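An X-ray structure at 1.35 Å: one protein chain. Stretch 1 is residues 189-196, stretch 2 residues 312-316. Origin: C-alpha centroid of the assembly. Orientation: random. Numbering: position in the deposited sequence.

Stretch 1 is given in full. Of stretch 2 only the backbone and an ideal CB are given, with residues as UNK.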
# COMPACT_ATOMS: atom_id res chain seq x y z
N PRO A 189 17.12 1.16 1.85
CA PRO A 189 16.82 0.81 0.46
C PRO A 189 16.87 2.03 -0.47
O PRO A 189 16.60 3.18 -0.04
CB PRO A 189 15.40 0.27 0.52
CG PRO A 189 15.23 -0.22 1.91
CD PRO A 189 16.02 0.75 2.74
N ARG A 190 17.18 1.78 -1.74
CA ARG A 190 17.31 2.85 -2.73
C ARG A 190 16.04 3.70 -2.82
O ARG A 190 16.13 4.91 -2.93
CB ARG A 190 17.65 2.26 -4.09
CG ARG A 190 17.86 3.31 -5.18
CD ARG A 190 18.46 2.67 -6.42
NE ARG A 190 18.60 3.61 -7.52
CZ ARG A 190 19.63 4.44 -7.66
NH1 ARG A 190 20.60 4.47 -6.77
NH2 ARG A 190 19.68 5.25 -8.71
N GLY A 191 14.87 3.07 -2.72
CA GLY A 191 13.62 3.83 -2.78
C GLY A 191 13.47 4.82 -1.64
O GLY A 191 12.84 5.85 -1.80
N LEU A 192 14.04 4.49 -0.48
CA LEU A 192 13.97 5.40 0.65
C LEU A 192 14.97 6.53 0.49
O LEU A 192 14.65 7.66 0.81
CB LEU A 192 14.16 4.66 1.97
CG LEU A 192 13.13 3.56 2.25
CD1 LEU A 192 13.17 3.17 3.73
CD2 LEU A 192 11.70 3.94 1.82
N GLN A 193 16.17 6.23 -0.02
CA GLN A 193 17.13 7.27 -0.35
C GLN A 193 16.51 8.27 -1.33
O GLN A 193 16.63 9.48 -1.15
CB GLN A 193 18.38 6.66 -0.98
CG GLN A 193 19.10 5.64 -0.09
CD GLN A 193 20.20 4.94 -0.81
OE1 GLN A 193 20.51 5.24 -1.95
NE2 GLN A 193 20.80 4.00 -0.14
N MET A 194 15.84 7.76 -2.35
CA MET A 194 15.25 8.61 -3.37
C MET A 194 14.13 9.45 -2.80
O MET A 194 13.98 10.61 -3.15
CB MET A 194 14.76 7.77 -4.56
CG MET A 194 15.92 7.25 -5.40
SD MET A 194 15.49 6.15 -6.75
CE MET A 194 14.33 7.15 -7.68
N SER A 195 13.37 8.89 -1.86
CA SER A 195 12.27 9.63 -1.25
C SER A 195 12.80 10.79 -0.43
O SER A 195 12.30 11.90 -0.50
CB SER A 195 11.39 8.72 -0.37
OG SER A 195 10.27 9.44 0.10
N VAL A 196 13.82 10.52 0.38
CA VAL A 196 14.41 11.56 1.22
C VAL A 196 14.98 12.70 0.36
O VAL A 196 14.74 13.88 0.62
CB VAL A 196 15.50 10.95 2.15
CG1 VAL A 196 16.38 12.01 2.81
CG2 VAL A 196 14.85 10.04 3.20
N UNK A 312 5.50 9.86 -4.55
CA UNK A 312 5.80 8.44 -4.52
C UNK A 312 7.30 8.26 -4.75
O UNK A 312 8.00 9.17 -5.21
CB UNK A 312 4.98 7.68 -5.57
N UNK A 313 7.78 7.06 -4.45
CA UNK A 313 9.15 6.70 -4.71
C UNK A 313 9.21 5.23 -5.08
O UNK A 313 8.75 4.38 -4.32
CB UNK A 313 10.04 7.00 -3.50
N UNK A 314 9.75 4.94 -6.25
CA UNK A 314 9.88 3.57 -6.73
C UNK A 314 11.26 3.39 -7.35
O UNK A 314 11.69 4.17 -8.20
CB UNK A 314 8.78 3.23 -7.74
N UNK A 315 11.95 2.34 -6.91
CA UNK A 315 13.27 1.98 -7.41
C UNK A 315 13.24 0.48 -7.73
O UNK A 315 13.72 -0.35 -6.96
CB UNK A 315 14.37 2.32 -6.40
N UNK A 316 12.65 0.12 -8.87
CA UNK A 316 12.38 -1.27 -9.20
C UNK A 316 13.37 -1.88 -10.19
O UNK A 316 13.07 -2.96 -10.71
CB UNK A 316 10.96 -1.39 -9.77

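Stretch 1 begins with Pro189 at the N-cap position and runs on as a helix from Arg190; stretch 2 holds the last three residues of a strand, 312-314, and two loop residues; the strand passes the helix at 144° between the two N-to-C directions. The axes approach to 7.2 Å, a short distance for a helix beside a strand, and Gly191 lies within the contact.

At position 312 the backbone is fully extended (phi/psi -163/165) and the CA-to-CB bond points away from the helix, with nothing of stretch 1 within 5.5 Å of the ideal CB. The helix therefore sets no demand here, and polar or apolar residues would be equally compatible with it. The residue is Asn312, whose OD1 and ND2 are hydrogen-bonded elsewhere in the structure.

Position 313 alternates to the other side, and its CB points toward the helix. The ideal CB lies 3.5 Å from the O of Gly191 and 3.8 Å from the CB of Ser195, so there is little depth for a long side chain to extend straight ahead. What the helix offers is a carbonyl: Gly191 O already accepts the helical hydrogen bond from Ser195 N at 3.1 Å, but an oxygen with two lone pairs can take a second donor. Alanine would fit the space and leave that chance unused; serine, or perhaps cysteine or threonine, could address the carbonyl. The residue is Ser313, with chi1 at -175° (t). Its OG donates to Gly191 O at 2.7 Å, a short hydrogen bond that ties the strand to the helix backbone. The same OG packs 3.6 Å from the CB of Met194, while the CB atoms of Ser313 and Ser195 meet at 3.9 Å.

Position 314 again turns away, and no atom of stretch 1 comes within 5.5 Å of its ideal CB. The helix thus leaves the choice of side chain open, charged ones included. Glu314 is found, its OE1 and OE2 hydrogen-bonded elsewhere; its share in this contact comes from the backbone, where its O lies 4.0 Å from Met194 CE.

At position 315 the CB points toward the helix once more, beside its first turn. The ideal CB is 3.8 Å from both Gly191 N and Arg190 CG and 4.0 Å from Met194 SD, a setting made of backbone, aliphatic carbon and sulfur. A small apolar group suits it best, with alanine the natural candidate; glycine would forgo the packing, though serine is conceivable. The residue is Ala315. Ala315 CB makes an apolar contact with Met194 SD at 4.0 Å, and the CA atoms of Gly191 and Ala315 stand just 5.0 Å apart, an approach that two small residues readily allow.

Position 316 is out of reach, and with phi at -102° and psi at 14° the chain no longer follows an extended path. Many residues would serve as far as the helix is concerned. The deposited one is Pro316, and it makes no contact with stretch 1.

Stretch 2 (312-316) NSEAP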
# COMPACT_ATOMS: atom_id res chain seq x y z
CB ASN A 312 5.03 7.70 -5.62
CG ASN A 312 3.60 7.38 -5.24
OD1 ASN A 312 2.65 7.96 -5.78
ND2 ASN A 312 3.43 6.46 -4.31
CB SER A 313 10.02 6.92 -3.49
OG SER A 313 11.37 6.65 -3.86
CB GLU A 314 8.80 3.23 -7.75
CG GLU A 314 8.60 1.73 -7.94
CD GLU A 314 7.46 1.17 -7.12
OE1 GLU A 314 6.34 1.70 -7.18
OE2 GLU A 314 7.67 0.15 -6.45
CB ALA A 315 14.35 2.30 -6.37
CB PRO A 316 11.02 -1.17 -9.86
CG PRO A 316 11.15 0.10 -10.67
CD PRO A 316 12.02 1.03 -9.85
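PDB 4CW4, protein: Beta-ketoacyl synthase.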